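Local coordinates for protein orotidine 5'-phosphate decarboxylase (PDB 4LUI) that probably catalyses the decarboxylation of orotidine 5'-monophosphate to uridine 5'-monophosphate, the closing step of de novo UMP synthesis, at residues 21-26 against 205-210; 77-82 against 102-107; 95-100 against 124-129; 131-136 against 145-150; 164-169 against 193-198. All coordinates share one frame; numbering follows the deposited sequence.

Interaction 1: residues 21-26 against 205-210; sequences MPKLML and NDYVIV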
# COMPACT_ATOMS: atom_id res chain seq x y z
N MET B 21 -10.10 -29.00 6.24
CA MET B 21 -9.24 -28.57 5.14
C MET B 21 -9.34 -27.06 4.94
O MET B 21 -10.44 -26.51 4.88
CB MET B 21 -9.66 -29.28 3.86
CG MET B 21 -9.87 -30.78 4.03
SD MET B 21 -10.63 -31.55 2.59
CE MET B 21 -12.32 -30.98 2.72
N PRO B 22 -8.19 -26.38 4.81
CA PRO B 22 -8.27 -24.93 4.58
C PRO B 22 -8.88 -24.57 3.23
O PRO B 22 -8.96 -25.41 2.32
CB PRO B 22 -6.81 -24.47 4.65
CG PRO B 22 -6.01 -25.69 4.39
CD PRO B 22 -6.80 -26.84 4.95
N LYS B 23 -9.32 -23.32 3.11
CA LYS B 23 -9.84 -22.79 1.87
C LYS B 23 -8.68 -22.49 0.91
O LYS B 23 -7.56 -22.22 1.35
CB LYS B 23 -10.65 -21.52 2.14
CG LYS B 23 -11.96 -21.83 2.89
CD LYS B 23 -12.76 -20.57 3.17
CE LYS B 23 -12.33 -19.91 4.46
NZ LYS B 23 -13.27 -18.81 4.85
N LEU B 24 -8.94 -22.54 -0.39
CA LEU B 24 -7.92 -22.24 -1.38
C LEU B 24 -8.11 -20.82 -1.91
O LEU B 24 -9.17 -20.49 -2.46
CB LEU B 24 -7.97 -23.25 -2.52
CG LEU B 24 -7.06 -22.97 -3.71
CD1 LEU B 24 -5.59 -22.99 -3.28
CD2 LEU B 24 -7.31 -24.00 -4.82
N MET B 25 -7.09 -19.99 -1.75
CA MET B 25 -7.13 -18.61 -2.21
C MET B 25 -6.16 -18.44 -3.35
O MET B 25 -4.97 -18.71 -3.20
CB MET B 25 -6.77 -17.65 -1.07
CG MET B 25 -6.78 -16.17 -1.50
SD MET B 25 -6.32 -15.07 -0.14
CE MET B 25 -7.72 -15.28 0.94
N LEU B 26 -6.66 -17.99 -4.50
CA LEU B 26 -5.80 -17.73 -5.65
C LEU B 26 -5.22 -16.33 -5.57
O LEU B 26 -5.98 -15.36 -5.48
CB LEU B 26 -6.60 -17.89 -6.96
CG LEU B 26 -5.87 -17.45 -8.25
CD1 LEU B 26 -4.61 -18.28 -8.47
CD2 LEU B 26 -6.80 -17.52 -9.47
N ASN B 205 -11.30 -22.69 8.50
CA ASN B 205 -11.38 -21.23 8.52
C ASN B 205 -10.10 -20.53 8.11
O ASN B 205 -10.08 -19.31 7.95
CB ASN B 205 -11.87 -20.74 9.87
CG ASN B 205 -13.30 -21.14 10.13
OD1 ASN B 205 -14.19 -20.84 9.32
ND2 ASN B 205 -13.54 -21.86 11.21
N ASP B 206 -9.03 -21.30 7.92
CA ASP B 206 -7.79 -20.74 7.36
C ASP B 206 -7.82 -20.79 5.83
O ASP B 206 -8.67 -21.45 5.23
CB ASP B 206 -6.58 -21.51 7.88
CG ASP B 206 -6.45 -21.44 9.40
OD1 ASP B 206 -6.69 -20.36 9.97
OD2 ASP B 206 -6.12 -22.47 10.01
N TYR B 207 -6.89 -20.07 5.20
CA TYR B 207 -6.73 -20.11 3.75
C TYR B 207 -5.29 -20.43 3.40
O TYR B 207 -4.36 -19.94 4.06
CB TYR B 207 -7.03 -18.75 3.12
CG TYR B 207 -8.40 -18.15 3.33
CD1 TYR B 207 -8.76 -17.60 4.57
CD2 TYR B 207 -9.31 -18.07 2.29
CE1 TYR B 207 -10.00 -17.03 4.76
CE2 TYR B 207 -10.56 -17.49 2.47
CZ TYR B 207 -10.89 -16.96 3.71
OH TYR B 207 -12.13 -16.39 3.90
N VAL B 208 -5.09 -21.23 2.37
CA VAL B 208 -3.76 -21.35 1.77
C VAL B 208 -3.77 -20.64 0.43
O VAL B 208 -4.74 -20.72 -0.33
CB VAL B 208 -3.29 -22.82 1.61
CG1 VAL B 208 -2.95 -23.43 2.96
CG2 VAL B 208 -4.33 -23.65 0.86
N ILE B 209 -2.68 -19.94 0.15
CA ILE B 209 -2.55 -19.17 -1.08
C ILE B 209 -1.74 -19.95 -2.11
O ILE B 209 -0.68 -20.50 -1.80
CB ILE B 209 -1.80 -17.86 -0.84
CG1 ILE B 209 -2.48 -17.02 0.24
CG2 ILE B 209 -1.69 -17.05 -2.14
CD1 ILE B 209 -1.61 -15.83 0.67
N VAL B 210 -2.23 -19.97 -3.34
CA VAL B 210 -1.46 -20.45 -4.48
C VAL B 210 -1.54 -19.36 -5.54
O VAL B 210 -2.60 -18.76 -5.74
CB VAL B 210 -2.02 -21.78 -5.02
CG1 VAL B 210 -1.26 -22.23 -6.26
CG2 VAL B 210 -1.96 -22.86 -3.94
O HOH W 1 -12.24 -17.61 7.30

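Interaction 2: residues 77-82 against 102-107; sequences IADFKV and GIIVHG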
# COMPACT_ATOMS: atom_id res chain seq x y z
N ILE B 77 -10.60 -10.63 -2.21
CA ILE B 77 -9.82 -9.92 -1.19
C ILE B 77 -8.83 -8.98 -1.85
O ILE B 77 -8.10 -9.39 -2.75
CB ILE B 77 -9.02 -10.91 -0.32
CG1 ILE B 77 -9.95 -11.91 0.38
CG2 ILE B 77 -8.14 -10.17 0.70
CD1 ILE B 77 -11.09 -11.27 1.13
N ALA B 78 -8.82 -7.72 -1.43
CA ALA B 78 -7.90 -6.74 -2.00
C ALA B 78 -6.63 -6.64 -1.18
O ALA B 78 -6.65 -6.16 -0.04
CB ALA B 78 -8.56 -5.39 -2.11
N ASP B 79 -5.52 -7.11 -1.75
CA ASP B 79 -4.26 -7.13 -1.03
C ASP B 79 -3.56 -5.79 -1.28
O ASP B 79 -2.66 -5.67 -2.12
CB ASP B 79 -3.40 -8.29 -1.51
CG ASP B 79 -2.17 -8.51 -0.65
OD1 ASP B 79 -1.95 -7.73 0.30
OD2 ASP B 79 -1.41 -9.46 -0.95
N PHE B 80 -4.02 -4.77 -0.55
CA PHE B 80 -3.60 -3.39 -0.80
C PHE B 80 -2.62 -2.88 0.26
O PHE B 80 -2.20 -1.71 0.19
CB PHE B 80 -4.82 -2.49 -0.85
CG PHE B 80 -5.61 -2.59 -2.13
CD1 PHE B 80 -5.22 -3.46 -3.15
CD2 PHE B 80 -6.74 -1.81 -2.31
CE1 PHE B 80 -5.95 -3.54 -4.34
CE2 PHE B 80 -7.47 -1.88 -3.50
CZ PHE B 80 -7.08 -2.75 -4.52
N LYS B 81 -2.28 -3.74 1.21
CA LYS B 81 -1.27 -3.41 2.22
C LYS B 81 -1.48 -2.01 2.82
O LYS B 81 -0.52 -1.23 2.92
CB LYS B 81 0.14 -3.47 1.59
CG LYS B 81 0.57 -4.85 1.08
CD LYS B 81 0.42 -5.92 2.14
CE LYS B 81 1.28 -7.16 1.82
NZ LYS B 81 0.84 -7.84 0.56
N VAL B 82 -2.71 -1.69 3.18
CA VAL B 82 -3.09 -0.32 3.53
C VAL B 82 -2.23 0.16 4.70
O VAL B 82 -2.08 -0.54 5.70
CB VAL B 82 -4.58 -0.23 3.93
CG1 VAL B 82 -4.97 1.22 4.11
CG2 VAL B 82 -5.46 -0.88 2.85
N GLY B 102 -13.12 -8.08 1.16
CA GLY B 102 -12.19 -7.92 2.26
C GLY B 102 -10.99 -7.13 1.79
O GLY B 102 -10.75 -7.00 0.59
N ILE B 103 -10.26 -6.58 2.74
CA ILE B 103 -9.10 -5.77 2.43
C ILE B 103 -7.96 -6.09 3.41
O ILE B 103 -8.20 -6.32 4.60
CB ILE B 103 -9.48 -4.26 2.44
CG1 ILE B 103 -8.33 -3.38 1.95
CG2 ILE B 103 -9.98 -3.82 3.82
CD1 ILE B 103 -8.74 -1.91 1.85
N ILE B 104 -6.73 -6.12 2.88
CA ILE B 104 -5.56 -6.43 3.69
C ILE B 104 -4.85 -5.14 4.08
O ILE B 104 -4.57 -4.28 3.22
CB ILE B 104 -4.60 -7.39 2.94
CG1 ILE B 104 -5.27 -8.77 2.80
CG2 ILE B 104 -3.27 -7.52 3.68
CD1 ILE B 104 -4.57 -9.71 1.84
N VAL B 105 -4.60 -4.99 5.38
CA VAL B 105 -3.97 -3.80 5.94
C VAL B 105 -2.70 -4.14 6.72
O VAL B 105 -2.54 -5.26 7.22
CB VAL B 105 -4.95 -3.05 6.88
CG1 VAL B 105 -6.29 -2.84 6.17
CG2 VAL B 105 -5.16 -3.82 8.18
N HIS B 106 -1.78 -3.19 6.80
CA HIS B 106 -0.63 -3.32 7.70
C HIS B 106 -1.04 -2.92 9.11
O HIS B 106 -1.81 -1.98 9.29
CB HIS B 106 0.54 -2.43 7.26
CG HIS B 106 1.46 -3.09 6.27
ND1 HIS B 106 2.24 -4.18 6.59
CD2 HIS B 106 1.72 -2.81 4.97
CE1 HIS B 106 2.96 -4.53 5.54
NE2 HIS B 106 2.64 -3.73 4.54
N GLY B 107 -0.54 -3.66 10.09
CA GLY B 107 -0.70 -3.26 11.48
C GLY B 107 0.41 -2.33 11.94
O GLY B 107 0.26 -1.66 12.98
O HOH W 2 -3.13 0.27 8.17

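Interaction 3: residues 95-100 against 124-129; sequences ITLKYA and LNKKVI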
# COMPACT_ATOMS: atom_id res chain seq x y z
N ILE B 95 -13.59 2.94 -0.95
CA ILE B 95 -13.59 2.69 -2.40
C ILE B 95 -13.30 1.22 -2.71
O ILE B 95 -13.85 0.65 -3.65
CB ILE B 95 -12.62 3.64 -3.15
CG1 ILE B 95 -12.81 3.52 -4.66
CG2 ILE B 95 -11.18 3.38 -2.76
CD1 ILE B 95 -12.32 4.75 -5.42
N THR B 96 -12.44 0.61 -1.89
CA THR B 96 -12.00 -0.76 -2.13
C THR B 96 -13.10 -1.75 -1.82
O THR B 96 -13.35 -2.69 -2.58
CB THR B 96 -10.75 -1.07 -1.30
OG1 THR B 96 -9.68 -0.20 -1.71
CG2 THR B 96 -10.31 -2.51 -1.51
N LEU B 97 -13.79 -1.53 -0.70
CA LEU B 97 -14.81 -2.47 -0.25
C LEU B 97 -16.16 -2.27 -0.93
O LEU B 97 -17.12 -3.00 -0.65
CB LEU B 97 -14.95 -2.42 1.28
CG LEU B 97 -13.70 -2.88 2.04
CD1 LEU B 97 -13.91 -2.69 3.55
CD2 LEU B 97 -13.37 -4.34 1.71
N LYS B 98 -16.24 -1.30 -1.85
CA LYS B 98 -17.42 -1.17 -2.68
C LYS B 98 -17.67 -2.46 -3.46
O LYS B 98 -18.80 -2.92 -3.56
CB LYS B 98 -17.27 0.01 -3.64
CG LYS B 98 -18.49 0.26 -4.52
CD LYS B 98 -18.37 1.59 -5.26
CE LYS B 98 -19.60 1.85 -6.11
NZ LYS B 98 -20.85 1.73 -5.30
N TYR B 99 -16.59 -3.05 -3.99
CA TYR B 99 -16.68 -4.29 -4.76
C TYR B 99 -15.96 -5.48 -4.14
O TYR B 99 -16.39 -6.63 -4.34
CB TYR B 99 -16.21 -4.07 -6.20
CG TYR B 99 -16.96 -2.97 -6.91
CD1 TYR B 99 -18.32 -3.07 -7.12
CD2 TYR B 99 -16.31 -1.83 -7.35
CE1 TYR B 99 -19.03 -2.07 -7.75
CE2 TYR B 99 -17.00 -0.81 -8.00
CZ TYR B 99 -18.36 -0.94 -8.19
OH TYR B 99 -19.08 0.06 -8.82
N ALA B 100 -14.88 -5.24 -3.41
CA ALA B 100 -14.18 -6.33 -2.74
C ALA B 100 -14.92 -6.76 -1.48
O ALA B 100 -15.71 -6.00 -0.91
CB ALA B 100 -12.77 -5.92 -2.38
N LEU B 124 -20.33 -2.60 6.31
CA LEU B 124 -20.59 -3.31 5.06
C LEU B 124 -20.65 -4.82 5.22
O LEU B 124 -20.88 -5.55 4.24
CB LEU B 124 -19.52 -2.95 4.03
CG LEU B 124 -19.39 -1.46 3.69
CD1 LEU B 124 -18.16 -1.23 2.83
CD2 LEU B 124 -20.64 -0.96 3.00
N ASN B 125 -20.46 -5.29 6.46
CA ASN B 125 -20.31 -6.72 6.75
C ASN B 125 -19.21 -7.33 5.89
O ASN B 125 -19.37 -8.40 5.30
CB ASN B 125 -21.64 -7.47 6.54
CG ASN B 125 -21.59 -8.88 7.08
OD1 ASN B 125 -20.82 -9.18 7.99
ND2 ASN B 125 -22.41 -9.77 6.51
N LYS B 126 -18.08 -6.64 5.84
CA LYS B 126 -16.94 -7.12 5.07
C LYS B 126 -15.72 -7.25 5.97
O LYS B 126 -15.78 -6.89 7.15
CB LYS B 126 -16.71 -6.23 3.84
CG LYS B 126 -17.82 -6.44 2.80
CD LYS B 126 -17.69 -5.56 1.58
CE LYS B 126 -18.67 -6.02 0.51
NZ LYS B 126 -18.53 -5.26 -0.75
N LYS B 127 -14.64 -7.82 5.43
CA LYS B 127 -13.50 -8.26 6.24
C LYS B 127 -12.29 -7.33 6.21
O LYS B 127 -11.94 -6.74 5.18
CB LYS B 127 -13.05 -9.65 5.80
CG LYS B 127 -14.07 -10.75 6.00
CD LYS B 127 -13.49 -12.07 5.52
CE LYS B 127 -14.49 -13.20 5.67
NZ LYS B 127 -13.91 -14.45 5.09
N VAL B 128 -11.63 -7.26 7.36
CA VAL B 128 -10.31 -6.63 7.47
C VAL B 128 -9.29 -7.69 7.90
O VAL B 128 -9.51 -8.45 8.83
CB VAL B 128 -10.33 -5.50 8.50
CG1 VAL B 128 -8.95 -4.85 8.64
CG2 VAL B 128 -11.37 -4.49 8.11
N ILE B 129 -8.17 -7.74 7.18
CA ILE B 129 -7.18 -8.77 7.37
C ILE B 129 -5.85 -8.06 7.62
O ILE B 129 -5.47 -7.19 6.86
CB ILE B 129 -7.08 -9.62 6.08
CG1 ILE B 129 -8.40 -10.36 5.82
CG2 ILE B 129 -5.90 -10.57 6.14
CD1 ILE B 129 -8.62 -10.76 4.37
O HOH W 3 -18.45 -7.58 -2.67

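Interaction 4: residues 131-136 against 145-150; sequences VTEMSH and PIADKL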
# COMPACT_ATOMS: atom_id res chain seq x y z
N VAL B 131 -1.73 -7.85 8.01
CA VAL B 131 -0.41 -8.45 7.84
C VAL B 131 0.32 -8.39 9.17
O VAL B 131 0.58 -7.30 9.68
CB VAL B 131 0.44 -7.66 6.84
CG1 VAL B 131 1.81 -8.32 6.72
CG2 VAL B 131 -0.23 -7.62 5.50
N THR B 132 0.67 -9.54 9.73
CA THR B 132 1.43 -9.55 10.98
C THR B 132 2.89 -9.95 10.78
O THR B 132 3.72 -9.74 11.66
CB THR B 132 0.84 -10.49 12.04
OG1 THR B 132 0.92 -11.85 11.58
CG2 THR B 132 -0.63 -10.12 12.37
N GLU B 133 3.20 -10.54 9.63
CA GLU B 133 4.52 -11.14 9.43
C GLU B 133 4.74 -11.36 7.93
O GLU B 133 3.82 -11.75 7.22
CB GLU B 133 4.58 -12.46 10.21
CG GLU B 133 5.96 -13.07 10.39
CD GLU B 133 6.03 -14.02 11.59
OE1 GLU B 133 5.22 -13.86 12.53
OE2 GLU B 133 6.91 -14.91 11.59
N MET B 134 5.96 -11.09 7.46
CA MET B 134 6.29 -11.18 6.04
C MET B 134 7.57 -11.99 5.87
O MET B 134 8.34 -12.15 6.82
CB MET B 134 6.43 -9.78 5.45
CG MET B 134 5.11 -9.00 5.44
SD MET B 134 5.30 -7.39 4.66
CE MET B 134 5.38 -7.86 2.93
N SER B 135 7.80 -12.49 4.66
CA SER B 135 8.87 -13.47 4.47
C SER B 135 10.00 -13.01 3.56
O SER B 135 10.94 -13.77 3.32
CB SER B 135 8.29 -14.79 3.96
OG SER B 135 7.70 -14.61 2.70
N HIS B 136 9.92 -11.79 3.05
CA HIS B 136 11.04 -11.28 2.26
C HIS B 136 12.22 -10.93 3.18
O HIS B 136 12.02 -10.66 4.37
CB HIS B 136 10.62 -10.07 1.42
CG HIS B 136 10.18 -8.89 2.24
ND1 HIS B 136 9.06 -8.92 3.03
CD2 HIS B 136 10.74 -7.67 2.40
CE1 HIS B 136 8.93 -7.76 3.64
NE2 HIS B 136 9.94 -6.99 3.29
N PRO B 145 10.98 -8.22 14.25
CA PRO B 145 11.08 -8.06 15.70
C PRO B 145 9.73 -7.81 16.40
O PRO B 145 9.63 -8.11 17.60
CB PRO B 145 11.97 -6.82 15.86
CG PRO B 145 12.83 -6.84 14.63
CD PRO B 145 11.92 -7.32 13.54
N ILE B 146 8.75 -7.28 15.68
CA ILE B 146 7.44 -7.00 16.27
C ILE B 146 6.34 -7.96 15.80
O ILE B 146 5.15 -7.68 15.96
CB ILE B 146 6.98 -5.54 16.00
CG1 ILE B 146 6.69 -5.33 14.51
CG2 ILE B 146 8.02 -4.55 16.50
CD1 ILE B 146 5.92 -4.06 14.18
N ALA B 147 6.73 -9.09 15.23
CA ALA B 147 5.75 -10.02 14.67
C ALA B 147 4.75 -10.51 15.73
O ALA B 147 3.56 -10.67 15.43
CB ALA B 147 6.45 -11.19 14.01
N ASP B 148 5.21 -10.75 16.95
CA ASP B 148 4.30 -11.20 18.00
C ASP B 148 3.41 -10.06 18.49
O ASP B 148 2.24 -10.26 18.81
CB ASP B 148 5.04 -11.87 19.17
CG ASP B 148 5.52 -13.27 18.83
OD1 ASP B 148 5.18 -13.77 17.73
OD2 ASP B 148 6.21 -13.88 19.67
N LYS B 149 3.97 -8.85 18.53
CA LYS B 149 3.20 -7.68 18.92
C LYS B 149 2.07 -7.44 17.94
O LYS B 149 0.97 -7.02 18.32
CB LYS B 149 4.10 -6.45 19.02
CG LYS B 149 5.08 -6.52 20.17
CD LYS B 149 4.34 -6.63 21.48
CE LYS B 149 5.28 -6.67 22.67
NZ LYS B 149 4.51 -6.66 23.94
N LEU B 150 2.33 -7.71 16.66
CA LEU B 150 1.31 -7.52 15.64
C LEU B 150 0.19 -8.54 15.73
O LEU B 150 -0.97 -8.19 15.57
CB LEU B 150 1.93 -7.51 14.23
CG LEU B 150 2.73 -6.25 13.87
CD1 LEU B 150 3.37 -6.42 12.51
CD2 LEU B 150 1.82 -5.01 13.87
O HOH W 4 2.86 -12.73 13.45

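Interaction 5: residues 164-169 against 193-198; sequences APSTRP and GKIEDI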
# COMPACT_ATOMS: atom_id res chain seq x y z
N ALA B 164 0.34 -14.26 7.24
CA ALA B 164 1.64 -14.61 7.81
C ALA B 164 2.25 -15.74 6.99
O ALA B 164 1.53 -16.46 6.28
CB ALA B 164 1.49 -15.01 9.28
N PRO B 165 3.58 -15.89 7.04
CA PRO B 165 4.27 -16.88 6.21
C PRO B 165 4.21 -18.31 6.75
O PRO B 165 3.95 -18.53 7.94
CB PRO B 165 5.73 -16.41 6.24
CG PRO B 165 5.68 -14.99 6.69
CD PRO B 165 4.53 -14.94 7.64
N SER B 166 4.48 -19.26 5.85
CA SER B 166 4.51 -20.68 6.18
C SER B 166 5.91 -21.28 5.97
O SER B 166 6.08 -22.50 5.87
CB SER B 166 3.50 -21.43 5.31
OG SER B 166 3.74 -21.15 3.93
N THR B 167 6.92 -20.42 5.91
CA THR B 167 8.31 -20.87 5.72
C THR B 167 8.82 -21.74 6.87
O THR B 167 9.75 -22.53 6.68
CB THR B 167 9.26 -19.69 5.51
OG1 THR B 167 9.16 -18.79 6.62
CG2 THR B 167 8.92 -18.95 4.23
N ARG B 168 8.24 -21.57 8.05
CA ARG B 168 8.53 -22.44 9.20
C ARG B 168 7.23 -22.89 9.86
O ARG B 168 6.56 -22.08 10.50
CB ARG B 168 9.41 -21.72 10.23
CG ARG B 168 10.74 -21.21 9.68
CD ARG B 168 11.65 -20.66 10.79
NE ARG B 168 11.30 -19.30 11.20
CZ ARG B 168 11.33 -18.86 12.45
NH1 ARG B 168 11.68 -19.67 13.44
NH2 ARG B 168 11.02 -17.60 12.72
N PRO B 169 6.88 -24.19 9.73
CA PRO B 169 5.64 -24.71 10.32
C PRO B 169 5.57 -24.43 11.82
O PRO B 169 4.51 -24.07 12.34
CB PRO B 169 5.75 -26.22 10.09
CG PRO B 169 6.59 -26.32 8.83
CD PRO B 169 7.61 -25.22 8.97
N GLY B 193 5.47 -26.57 -5.14
CA GLY B 193 5.23 -27.87 -4.52
C GLY B 193 4.54 -27.69 -3.17
O GLY B 193 4.60 -26.63 -2.57
N LYS B 194 3.91 -28.76 -2.71
CA LYS B 194 3.26 -28.74 -1.40
C LYS B 194 4.21 -28.36 -0.27
O LYS B 194 5.36 -28.78 -0.24
CB LYS B 194 2.66 -30.11 -1.11
CG LYS B 194 1.85 -30.18 0.17
CD LYS B 194 1.38 -31.60 0.39
CE LYS B 194 0.54 -31.70 1.65
NZ LYS B 194 0.18 -33.12 1.92
N ILE B 195 3.70 -27.56 0.66
CA ILE B 195 4.45 -27.29 1.88
C ILE B 195 4.08 -28.32 2.92
O ILE B 195 2.91 -28.52 3.24
CB ILE B 195 4.19 -25.88 2.40
CG1 ILE B 195 4.74 -24.86 1.41
CG2 ILE B 195 4.84 -25.68 3.76
CD1 ILE B 195 4.52 -23.44 1.81
N GLU B 196 5.10 -29.00 3.43
CA GLU B 196 4.86 -30.09 4.37
C GLU B 196 4.55 -29.58 5.78
O GLU B 196 5.00 -28.49 6.17
CB GLU B 196 6.03 -31.07 4.38
CG GLU B 196 5.65 -32.46 4.84
CD GLU B 196 4.35 -32.97 4.19
OE1 GLU B 196 3.28 -32.86 4.83
OE2 GLU B 196 4.42 -33.48 3.05
N ASP B 197 3.75 -30.35 6.50
CA ASP B 197 3.50 -30.14 7.93
C ASP B 197 2.82 -28.82 8.28
O ASP B 197 3.00 -28.29 9.38
CB ASP B 197 4.81 -30.30 8.72
CG ASP B 197 5.43 -31.68 8.53
OD1 ASP B 197 4.69 -32.69 8.60
OD2 ASP B 197 6.66 -31.75 8.30
N ILE B 198 2.02 -28.28 7.35
CA ILE B 198 1.19 -27.13 7.70
C ILE B 198 -0.31 -27.43 7.65
O ILE B 198 -1.08 -26.80 8.36
CB ILE B 198 1.49 -25.88 6.85
CG1 ILE B 198 1.10 -26.08 5.38
CG2 ILE B 198 2.95 -25.48 7.00
CD1 ILE B 198 1.09 -24.79 4.60

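Interaction 1: residues 21-26 against 205-210
The ring of Y207 is held between two aliphatic groups of the facing strand. CE of K23 lies over one face, 3.7 Å from the ring centroid, and CE of M25 lies over the opposite face, 3.9 Å from it. The bend of the methionine at its last torsion (chi3 -67°) folds the methyl back onto the tyrosine, a CH-pi contact made by the methyl rather than the sulfur. Beneath this packing the backbones pair in parallel. V208 N reaches K23 O at 2.8 Å, and M25 N meets V208 O in a nearly straight bond of 172°; K23 N to D206 O and V210 N to M25 O extend the series. On the face that carries L24, V208 and V210 the side-chain packing is apolar: CD1 of L24 packs 3.7 Å from CG2 of V210, and the ring of P22, just before the strand, leans on CG1 of V208.

The end near N205 is looser. There the amine of K23 reaches past the ring edge to Y207 OH in a weak bond of 2.8 Å; the hydroxyl's stronger partner is E75. A water 2.9 Å from K23 NZ links it to N205 O, so a long lysine suits a place that is greasy at its stem and polar at its tip. Pairing strand 23-27 with strand 207-210, first with last, is the closure of a TIM barrel.

Interaction 2: residues 77-82 against 102-107
Strands 75-82 and 102-106, joined through helix 86-97 as a beta-alpha-beta unit, pair in parallel here, with I77 beside G102 and A78 beside I103. A78 N bonds to G102 O at 2.9 Å; a CB on G102 would probably clash with I77 CD1, so glycine suits the place. A beta bulge shifts the register by two, so that V82 N reaches I104 O, in the carbonyl plane, at 3.2 Å. V82 CG2 packs against I103 CD1 at 3.6 Å. The bulge contains K81, whose NZ meets D79 OD1 on the syn side at 2.8 Å, while CD1 of I104 lies 3.6 Å from the same oxygen. D79 also reaches K51 through OD2, its first torsion (chi1 -170°) setting CG opposite the backbone N. Replacing D79 by an alanine removes the carboxylate and would probably leave the amines of K51 and K81 without their shared partner. D84 of the second subunit pairs with K81, the predicted proton donor, completing the alternating lysine-aspartate array typical of the OMP decarboxylase active site.

Interaction 3: residues 95-100 against 124-129
NZ of K126 donates two hydrogen bonds to backbone carbonyls across the contact, to L97 O at 2.7 Å and to A100 O at 2.9 Å. Neither approach is flat: the amine is tilted 25° from the carbonyl plane of L97 and stands above that of A100, 37° out of it. A water 3.0 Å from NZ carries the link on to Y99 O, so three backbone carbonyls between L97 and A100 are tied, directly or through water, to a single lysine. With CG anti to its carbonyl carbon (chi1 -70°), the extended chain of K126 carries the amine across to both carbonyls. A leucine in its place would probably leave the carbonyls of L97 and A100 without their shared donor.

In this TIM barrel these are alpha-beta loops, leading from helices 86-97 and 111-124 into strands 102-106 and 127-131. Helix 111-124 ends in a Schellman motif at N125, whose positive phi swings the chain round toward strand 127-131 and brings K126 over the neighbouring turn.

Apolar contacts lie along the stem of K126 and beside it. CD1 of L124 rests 3.8 Å from CB of L97, and the methylenes of K126 run alongside, CD lying 4.2 Å from that same CB. L97, a buried leucine, also packs on A121 of helix 111-124 and I103 of strand 102-106. Unlike K126, its neighbour K127 turns its amine away, to E75.

Interaction 4: residues 131-136 against 145-150
The carboxylate of E133 is the flat group on which A147 rests: the alanine methyl, CB, stands over one face, nearly straight above OE1 at 3.3 Å. A water near the carboxylate plane sits 2.8 Å from E133 OE1; OE1 is also in a salt bridge with R171, and OE2 accepts from Q144. E133 gets there by an extended chain whose CG is anti to the backbone N (chi1 -166°). A small residue suits A147, where the helix comes close to the carboxylate, and its carbonyl O shares the water at 2.9 Å. T132 OG1 is a third partner of that water, which thus bridges loop and helix.

A second patch pairs aliphatic groups with each other and with backbone carbonyls. T132 O is met by L150 CD1 at 3.4 Å. CB of T132 packs against CB of L150 at 3.9 Å; the threonine's methyl, CG2, lies near the peptide carbonyl of L150. Threonine suits this place, offering a hydroxyl to the water and a methyl to the helix. R171 also pairs with D148, so one guanidinium probably balances both acids, E133 OE1 and D148 OD1 being 5.2 Å apart. L150 packs further on F142 of the second subunit. This is a loop joining a barrel strand, 127-131, to its following helix, 147-157, the kind of connection that carries active-site residues in TIM barrels; here it includes S135, predicted to bind substrate.

Interaction 5: residues 164-169 against 193-198
Two irregular loop backbones meet here, approaching most closely where CA of P169 and CA of I198 lie 5.7 Å apart, with D197 in a positive-phi conformation (63°) that turns the chain beside the proline. P169, following R168 at the N-cap, opens helix 169-179, where a proline is well tolerated because first-turn amides need no helical acceptor. Its ring meets the opposite backbone: CB sits 3.5 Å from D197 O and CG 3.8 Å from E196 O. The same CG touches CG2 of I198 at 4.2 Å. S166 offers a compact side chain to two isoleucines, its OG 3.2 Å from CD1 of I195 and its CB 4.2 Å from CD1 of I198. That hydroxyl, placed between the backbone N and carbonyl carbon (chi1 54°), is bonded to P186 O, which satisfies it despite the greasy neighbour. E196 bends back so that OE1 accepts the D197 amide. Residues G193 to E196 are predicted to bind substrate, I195 among them touching S166. I198 also packs on L172, so the contact joins the loop after strand 161-163 and the start of helix 169-179 to the loop between strands 183-186 and 207-210.

Interactions 1 and 2 lie on one closed sheet, their centres 17 Å apart, and touch inside the barrel where M25 CE meets I77 CG1 at 4.1 Å. Interaction 3 continues the sheet from interaction 2, with V105 N 2.8 Å from I129 O, a probable hydrogen bond. Strand 127-131 leads on into interaction 4, where V131 N and V105 O are likewise 2.8 Å apart. Interactions 4 and 5 meet through E133 O and P165 CD at 3.3 Å. The predicted proton donor K81 belongs to interaction 2, while interactions 4 and 5 include loop residues predicted to bind substrate; interaction 3, about 28 Å from interaction 5 between centres, lies across the chain's centre from it.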